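Local coordinates for carbohydrate-binding protein (Flavonifractor plautii, PDB 6N1B) that removes the acetyl group from N-acetylgalactosamine, probably that of the blood group A antigen, as part of a pathway that converts A-type blood to O type, at residues 213-225 and 236-249. Residues are numbered along the deposited sequence; the frame is centred on the assembly and turned at random.
Sequences DFRDVFILWANNT and NFVEMRYSDDGITW
R215 reaches Y242 with its guanidinium turned almost square to the phenol ring (planes 89° apart), and NH1 donates to the hydroxyl OH at 3.2 Å; NE is salt-bridged to D212. V217 then lays CG2 beside the CB of Y242. From F218 to N224 the two strands run antiparallel, with paired backbone bonds at F218–S243, L220–R241, A222–E239 and N224–F237.

The F218 ring tucks under the turn after the second strand: G246 CA sits over one face, 4.2 Å from the ring centroid, and the carbonyls of S243 and D244 lie at its edge. That turn is knotted by its own side chains, S243 OG accepting from the backbone N of D245 and G246 while D245 OD1 takes those of I247 and T248. On the other side of the sheet, I219 CG2 meets M240 CE at 3.7 Å. L220, back on the F218 face, presses CB onto a face of W249, 3.8 Å from the centroid of the six-membered ring, and S243 CB lies over the rim of the opposite face. W221, on the I219 face, runs alongside M240, whose sulfur stands obliquely to the indole in a Met-aromatic contact. Beside A222, a water bridges the L220 and E239 carbonyls and accepts from R241 NH1. N224, with CG anti to the backbone N (chi1 -171°), stacks its amide on the F237 ring, planes 20° apart, and sends ND2 to E239 OE1 at 3.0 Å, arriving from above the carboxylate plane; its OD1 is held by G226 N.

These are the two central strands of a four-stranded antiparallel sheet, one blade of what looks like a beta-propeller: 207-212 flanks the first, 253-254 the second. W221, N223 and V238 pack on strand 269-278, R241 and W249 on strand 193-198.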
loop_
_atom_site.group_PDB
_atom_site.type_symbol
_atom_site.label_atom_id
_atom_site.label_comp_id
_atom_site.label_asym_id
_atom_site.label_seq_id
_atom_site.Cartn_x
_atom_site.Cartn_y
_atom_site.Cartn_z
ATOM N N ASP A 213 19.458 4.052 2.753
ATOM C CA ASP A 213 20.440 4.943 3.363
ATOM C C ASP A 213 21.874 4.400 3.334
ATOM O O ASP A 213 22.751 5.085 3.851
ATOM C CB ASP A 213 19.987 5.277 4.790
ATOM C CG ASP A 213 20.614 6.522 5.381
ATOM O OD1 ASP A 213 21.204 7.405 4.684
ATOM O OD2 ASP A 213 20.448 6.571 6.612
ATOM N N PHE A 214 22.078 3.186 2.807
ATOM C CA PHE A 214 23.435 2.666 2.629
ATOM C C PHE A 214 23.995 3.203 1.287
ATOM O O PHE A 214 24.921 4.002 1.285
ATOM C CB PHE A 214 23.480 1.150 2.673
ATOM C CG PHE A 214 23.312 0.633 4.054
ATOM C CD1 PHE A 214 22.083 0.575 4.720
ATOM C CD2 PHE A 214 24.365 0.006 4.694
ATOM C CE1 PHE A 214 21.986 0.119 5.991
ATOM C CE2 PHE A 214 24.226 -0.526 5.989
ATOM C CZ PHE A 214 23.043 -0.524 6.594
ATOM N N ARG A 215 23.377 2.800 0.193
ATOM C CA ARG A 215 23.738 3.255 -1.159
ATOM C C ARG A 215 23.329 4.704 -1.402
ATOM O O ARG A 215 23.830 5.305 -2.349
ATOM C CB ARG A 215 23.190 2.269 -2.187
ATOM C CG ARG A 215 23.946 0.936 -2.317
ATOM C CD ARG A 215 23.239 -0.080 -3.086
ATOM N NE ARG A 215 21.771 -0.333 -2.827
ATOM C CZ ARG A 215 21.014 -0.959 -3.726
ATOM N NH1 ARG A 215 21.661 -1.617 -4.814
ATOM N NH2 ARG A 215 19.891 -1.283 -3.200
ATOM N N ASP A 216 22.325 5.220 -0.651
ATOM C CA ASP A 216 21.798 6.545 -0.768
ATOM C C ASP A 216 21.091 6.734 -2.092
ATOM O O ASP A 216 21.465 7.441 -3.022
ATOM C CB ASP A 216 22.814 7.604 -0.477
ATOM C CG ASP A 216 23.166 7.624 0.989
ATOM O OD1 ASP A 216 22.197 7.585 1.814
ATOM O OD2 ASP A 216 24.334 7.632 1.400
ATOM N N VAL A 217 19.946 5.997 -2.171
ATOM C CA VAL A 217 19.144 5.953 -3.414
ATOM C C VAL A 217 17.666 5.610 -3.003
ATOM O O VAL A 217 17.514 4.800 -2.040
ATOM C CB VAL A 217 19.746 4.914 -4.404
ATOM C CG1 VAL A 217 19.681 3.473 -3.905
ATOM C CG2 VAL A 217 19.174 5.065 -5.799
ATOM N N PHE A 218 16.720 6.186 -3.690
ATOM C CA PHE A 218 15.350 5.713 -3.570
ATOM C C PHE A 218 15.147 4.482 -4.462
ATOM O O PHE A 218 15.662 4.459 -5.611
ATOM C CB PHE A 218 14.336 6.826 -3.962
ATOM C CG PHE A 218 14.339 8.007 -3.030
ATOM C CD1 PHE A 218 15.280 9.010 -3.087
ATOM C CD2 PHE A 218 13.372 8.075 -2.026
ATOM C CE1 PHE A 218 15.248 10.099 -2.250
ATOM C CE2 PHE A 218 13.343 9.193 -1.169
ATOM C CZ PHE A 218 14.294 10.173 -1.301
ATOM N N ILE A 219 14.357 3.531 -3.996
ATOM C CA ILE A 219 14.012 2.335 -4.705
ATOM C C ILE A 219 12.521 2.221 -4.797
ATOM O O ILE A 219 11.819 2.421 -3.779
ATOM C CB ILE A 219 14.644 1.069 -4.084
ATOM C CG1 ILE A 219 16.120 1.276 -3.766
ATOM C CG2 ILE A 219 14.400 -0.108 -4.966
ATOM C CD1 ILE A 219 16.781 0.137 -3.023
ATOM N N LEU A 220 12.001 1.864 -5.962
ATOM C CA LEU A 220 10.567 1.665 -6.162
ATOM C C LEU A 220 10.375 0.272 -6.766
ATOM O O LEU A 220 10.994 -0.034 -7.802
ATOM C CB LEU A 220 10.007 2.753 -7.074
ATOM C CG LEU A 220 8.484 2.732 -7.379
ATOM C CD1 LEU A 220 8.030 4.162 -7.763
ATOM C CD2 LEU A 220 8.074 1.767 -8.458
ATOM N N TRP A 221 9.606 -0.603 -6.119
ATOM C CA TRP A 221 9.230 -1.890 -6.657
ATOM C C TRP A 221 7.776 -1.856 -7.123
ATOM O O TRP A 221 6.928 -1.200 -6.497
ATOM C CB TRP A 221 9.328 -2.993 -5.617
ATOM C CG TRP A 221 10.721 -3.245 -5.078
ATOM C CD1 TRP A 221 11.608 -4.219 -5.462
ATOM C CD2 TRP A 221 11.385 -2.557 -3.966
ATOM N NE1 TRP A 221 12.742 -4.157 -4.717
ATOM C CE2 TRP A 221 12.643 -3.155 -3.781
ATOM C CE3 TRP A 221 11.071 -1.480 -3.190
ATOM C CZ2 TRP A 221 13.535 -2.740 -2.814
ATOM C CZ3 TRP A 221 11.959 -1.048 -2.231
ATOM C CH2 TRP A 221 13.168 -1.654 -2.037
ATOM N N ALA A 222 7.494 -2.479 -8.244
ATOM C CA ALA A 222 6.156 -2.502 -8.784
ATOM C C ALA A 222 5.917 -3.840 -9.481
ATOM O O ALA A 222 6.878 -4.520 -9.867
ATOM C CB ALA A 222 5.900 -1.327 -9.751
ATOM N N ASN A 223 4.636 -4.225 -9.638
ATOM C CA ASN A 223 4.297 -5.493 -10.304
ATOM C C ASN A 223 3.918 -5.230 -11.752
ATOM O O ASN A 223 3.035 -4.428 -12.079
ATOM C CB ASN A 223 3.174 -6.184 -9.549
ATOM C CG ASN A 223 2.796 -7.494 -10.104
ATOM O OD1 ASN A 223 3.652 -8.176 -10.726
ATOM N ND2 ASN A 223 1.574 -7.928 -9.867
ATOM N N ASN A 224 4.638 -5.937 -12.653
ATOM C CA ASN A 224 4.421 -5.823 -14.122
ATOM C C ASN A 224 3.399 -6.878 -14.566
ATOM O O ASN A 224 3.757 -8.100 -14.551
ATOM C CB ASN A 224 5.727 -5.980 -14.814
ATOM C CG ASN A 224 5.648 -5.659 -16.278
ATOM O OD1 ASN A 224 4.598 -6.021 -16.914
ATOM N ND2 ASN A 224 6.646 -5.037 -16.851
ATOM N N THR A 225 2.178 -6.426 -14.834
ATOM C CA THR A 225 1.117 -7.313 -15.366
ATOM C C THR A 225 0.854 -6.924 -16.808
ATOM O O THR A 225 -0.212 -7.240 -17.385
ATOM C CB THR A 225 -0.087 -7.309 -14.446
ATOM O OG1 THR A 225 -0.975 -6.201 -14.682
ATOM C CG2 THR A 225 0.273 -7.374 -13.015
ATOM N N ASN A 236 2.888 -12.587 -14.119
ATOM C CA ASN A 236 3.274 -11.381 -13.401
ATOM C C ASN A 236 4.725 -11.494 -12.900
ATOM O O ASN A 236 5.175 -12.550 -12.503
ATOM C CB ASN A 236 2.388 -11.128 -12.190
ATOM C CG ASN A 236 0.937 -10.878 -12.562
ATOM O OD1 ASN A 236 0.607 -10.578 -13.693
ATOM N ND2 ASN A 236 0.086 -10.796 -11.503
ATOM N N PHE A 237 5.398 -10.322 -12.816
ATOM C CA PHE A 237 6.768 -10.279 -12.226
ATOM C C PHE A 237 7.024 -8.852 -11.717
ATOM O O PHE A 237 6.583 -7.875 -12.304
ATOM C CB PHE A 237 7.847 -10.736 -13.242
ATOM C CG PHE A 237 7.959 -9.869 -14.458
ATOM C CD1 PHE A 237 7.152 -10.034 -15.484
ATOM C CD2 PHE A 237 8.926 -8.900 -14.484
ATOM C CE1 PHE A 237 7.230 -9.275 -16.579
ATOM C CE2 PHE A 237 9.068 -8.095 -15.624
ATOM C CZ PHE A 237 8.228 -8.307 -16.689
ATOM N N VAL A 238 7.812 -8.785 -10.637
ATOM C CA VAL A 238 8.162 -7.500 -10.027
ATOM C C VAL A 238 9.453 -6.934 -10.615
ATOM O O VAL A 238 10.443 -7.652 -10.891
ATOM C CB VAL A 238 8.242 -7.674 -8.492
ATOM C CG1 VAL A 238 8.900 -6.521 -7.788
ATOM C CG2 VAL A 238 6.861 -7.897 -7.877
ATOM N N GLU A 239 9.413 -5.641 -10.832
ATOM C CA GLU A 239 10.568 -4.861 -11.297
ATOM C C GLU A 239 10.884 -3.822 -10.280
ATOM O O GLU A 239 9.977 -3.215 -9.641
ATOM C CB GLU A 239 10.292 -4.169 -12.615
ATOM C CG GLU A 239 10.124 -5.159 -13.796
ATOM C CD GLU A 239 9.750 -4.490 -15.113
ATOM O OE1 GLU A 239 8.730 -3.755 -15.174
ATOM O OE2 GLU A 239 10.522 -4.712 -16.059
ATOM N N MET A 240 12.176 -3.481 -10.124
ATOM C CA MET A 240 12.631 -2.344 -9.325
ATOM C C MET A 240 13.225 -1.280 -10.210
ATOM O O MET A 240 13.718 -1.544 -11.302
ATOM C CB MET A 240 13.648 -2.859 -8.244
ATOM C CG MET A 240 14.996 -3.180 -8.867
ATOM S SD MET A 240 16.101 -4.129 -7.778
ATOM C CE MET A 240 16.200 -3.024 -6.432
ATOM N N ARG A 241 13.155 -0.037 -9.712
ATOM C CA ARG A 241 13.761 1.120 -10.306
ATOM C C ARG A 241 14.469 1.936 -9.221
ATOM O O ARG A 241 14.068 1.901 -8.046
ATOM C CB ARG A 241 12.728 2.028 -10.979
ATOM C CG ARG A 241 11.991 1.383 -12.116
ATOM C CD ARG A 241 10.817 2.263 -12.502
ATOM N NE ARG A 241 10.164 1.921 -13.813
ATOM C CZ ARG A 241 9.318 1.002 -14.009
ATOM N NH1 ARG A 241 8.872 0.248 -13.006
ATOM N NH2 ARG A 241 8.785 0.753 -15.182
ATOM N N TYR A 242 15.500 2.674 -9.629
ATOM C CA TYR A 242 16.275 3.507 -8.771
ATOM C C TYR A 242 16.088 4.978 -9.118
ATOM O O TYR A 242 15.888 5.371 -10.275
ATOM C CB TYR A 242 17.738 3.142 -8.907
ATOM C CG TYR A 242 18.114 1.734 -8.405
ATOM C CD1 TYR A 242 18.330 1.439 -7.090
ATOM C CD2 TYR A 242 18.276 0.691 -9.320
ATOM C CE1 TYR A 242 18.741 0.233 -6.635
ATOM C CE2 TYR A 242 18.678 -0.586 -8.891
ATOM C CZ TYR A 242 18.902 -0.806 -7.524
ATOM O OH TYR A 242 19.363 -2.032 -7.066
ATOM N N SER A 243 16.257 5.837 -8.103
ATOM C CA SER A 243 16.135 7.277 -8.293
ATOM C C SER A 243 17.025 8.016 -7.253
ATOM O O SER A 243 16.965 7.658 -6.069
ATOM C CB SER A 243 14.713 7.775 -8.118
ATOM O OG SER A 243 14.657 9.198 -8.153
ATOM N N ASP A 244 17.734 9.046 -7.641
ATOM C CA ASP A 244 18.443 9.858 -6.681
ATOM C C ASP A 244 17.560 10.650 -5.731
ATOM O O ASP A 244 17.988 11.056 -4.656
ATOM C CB ASP A 244 19.500 10.729 -7.353
ATOM C CG ASP A 244 20.730 9.930 -7.722
ATOM O OD1 ASP A 244 21.238 9.176 -6.827
ATOM O OD2 ASP A 244 21.198 10.060 -8.861
ATOM N N ASP A 245 16.351 10.998 -6.161
ATOM C CA ASP A 245 15.500 11.946 -5.457
ATOM C C ASP A 245 14.083 11.470 -5.230
ATOM O O ASP A 245 13.331 12.147 -4.493
ATOM C CB ASP A 245 15.507 13.313 -6.196
ATOM C CG ASP A 245 14.979 13.287 -7.557
ATOM O OD1 ASP A 245 14.605 12.231 -8.124
ATOM O OD2 ASP A 245 14.993 14.401 -8.178
ATOM N N GLY A 246 13.664 10.368 -5.846
ATOM C CA GLY A 246 12.304 9.921 -5.695
ATOM C C GLY A 246 11.374 10.469 -6.807
ATOM O O GLY A 246 10.192 10.094 -6.888
ATOM N N ILE A 247 11.876 11.293 -7.682
ATOM C CA ILE A 247 11.116 12.063 -8.668
ATOM C C ILE A 247 11.368 11.521 -10.097
ATOM O O ILE A 247 10.427 11.238 -10.857
ATOM C CB ILE A 247 11.364 13.560 -8.579
ATOM C CG1 ILE A 247 10.828 14.047 -7.223
ATOM C CG2 ILE A 247 10.711 14.289 -9.758
ATOM C CD1 ILE A 247 11.196 15.506 -6.889
ATOM N N THR A 248 12.650 11.405 -10.478
ATOM C CA THR A 248 13.093 10.871 -11.770
ATOM C C THR A 248 13.746 9.519 -11.588
ATOM O O THR A 248 14.617 9.374 -10.801
ATOM C CB THR A 248 13.975 11.904 -12.493
ATOM O OG1 THR A 248 13.293 13.172 -12.549
ATOM C CG2 THR A 248 14.332 11.429 -13.876
ATOM N N TRP A 249 13.235 8.525 -12.347
ATOM C CA TRP A 249 13.581 7.146 -12.139
ATOM C C TRP A 249 14.296 6.530 -13.343
ATOM O O TRP A 249 14.010 6.895 -14.484
ATOM C CB TRP A 249 12.256 6.364 -11.871
ATOM C CG TRP A 249 11.596 6.805 -10.591
ATOM C CD1 TRP A 249 10.726 7.866 -10.442
ATOM C CD2 TRP A 249 11.804 6.230 -9.280
ATOM N NE1 TRP A 249 10.417 7.991 -9.087
ATOM C CE2 TRP A 249 11.082 7.013 -8.370
ATOM C CE3 TRP A 249 12.600 5.209 -8.808
ATOM C CZ2 TRP A 249 11.066 6.701 -6.989
ATOM C CZ3 TRP A 249 12.665 4.920 -7.453
ATOM C CH2 TRP A 249 11.872 5.697 -6.544
HETATM O O HOH W 1 22.268 6.823 -6.168
HETATM O O HOH W 2 20.507 10.115 -3.930
HETATM O O HOH W 3 9.806 -0.493 -10.401
#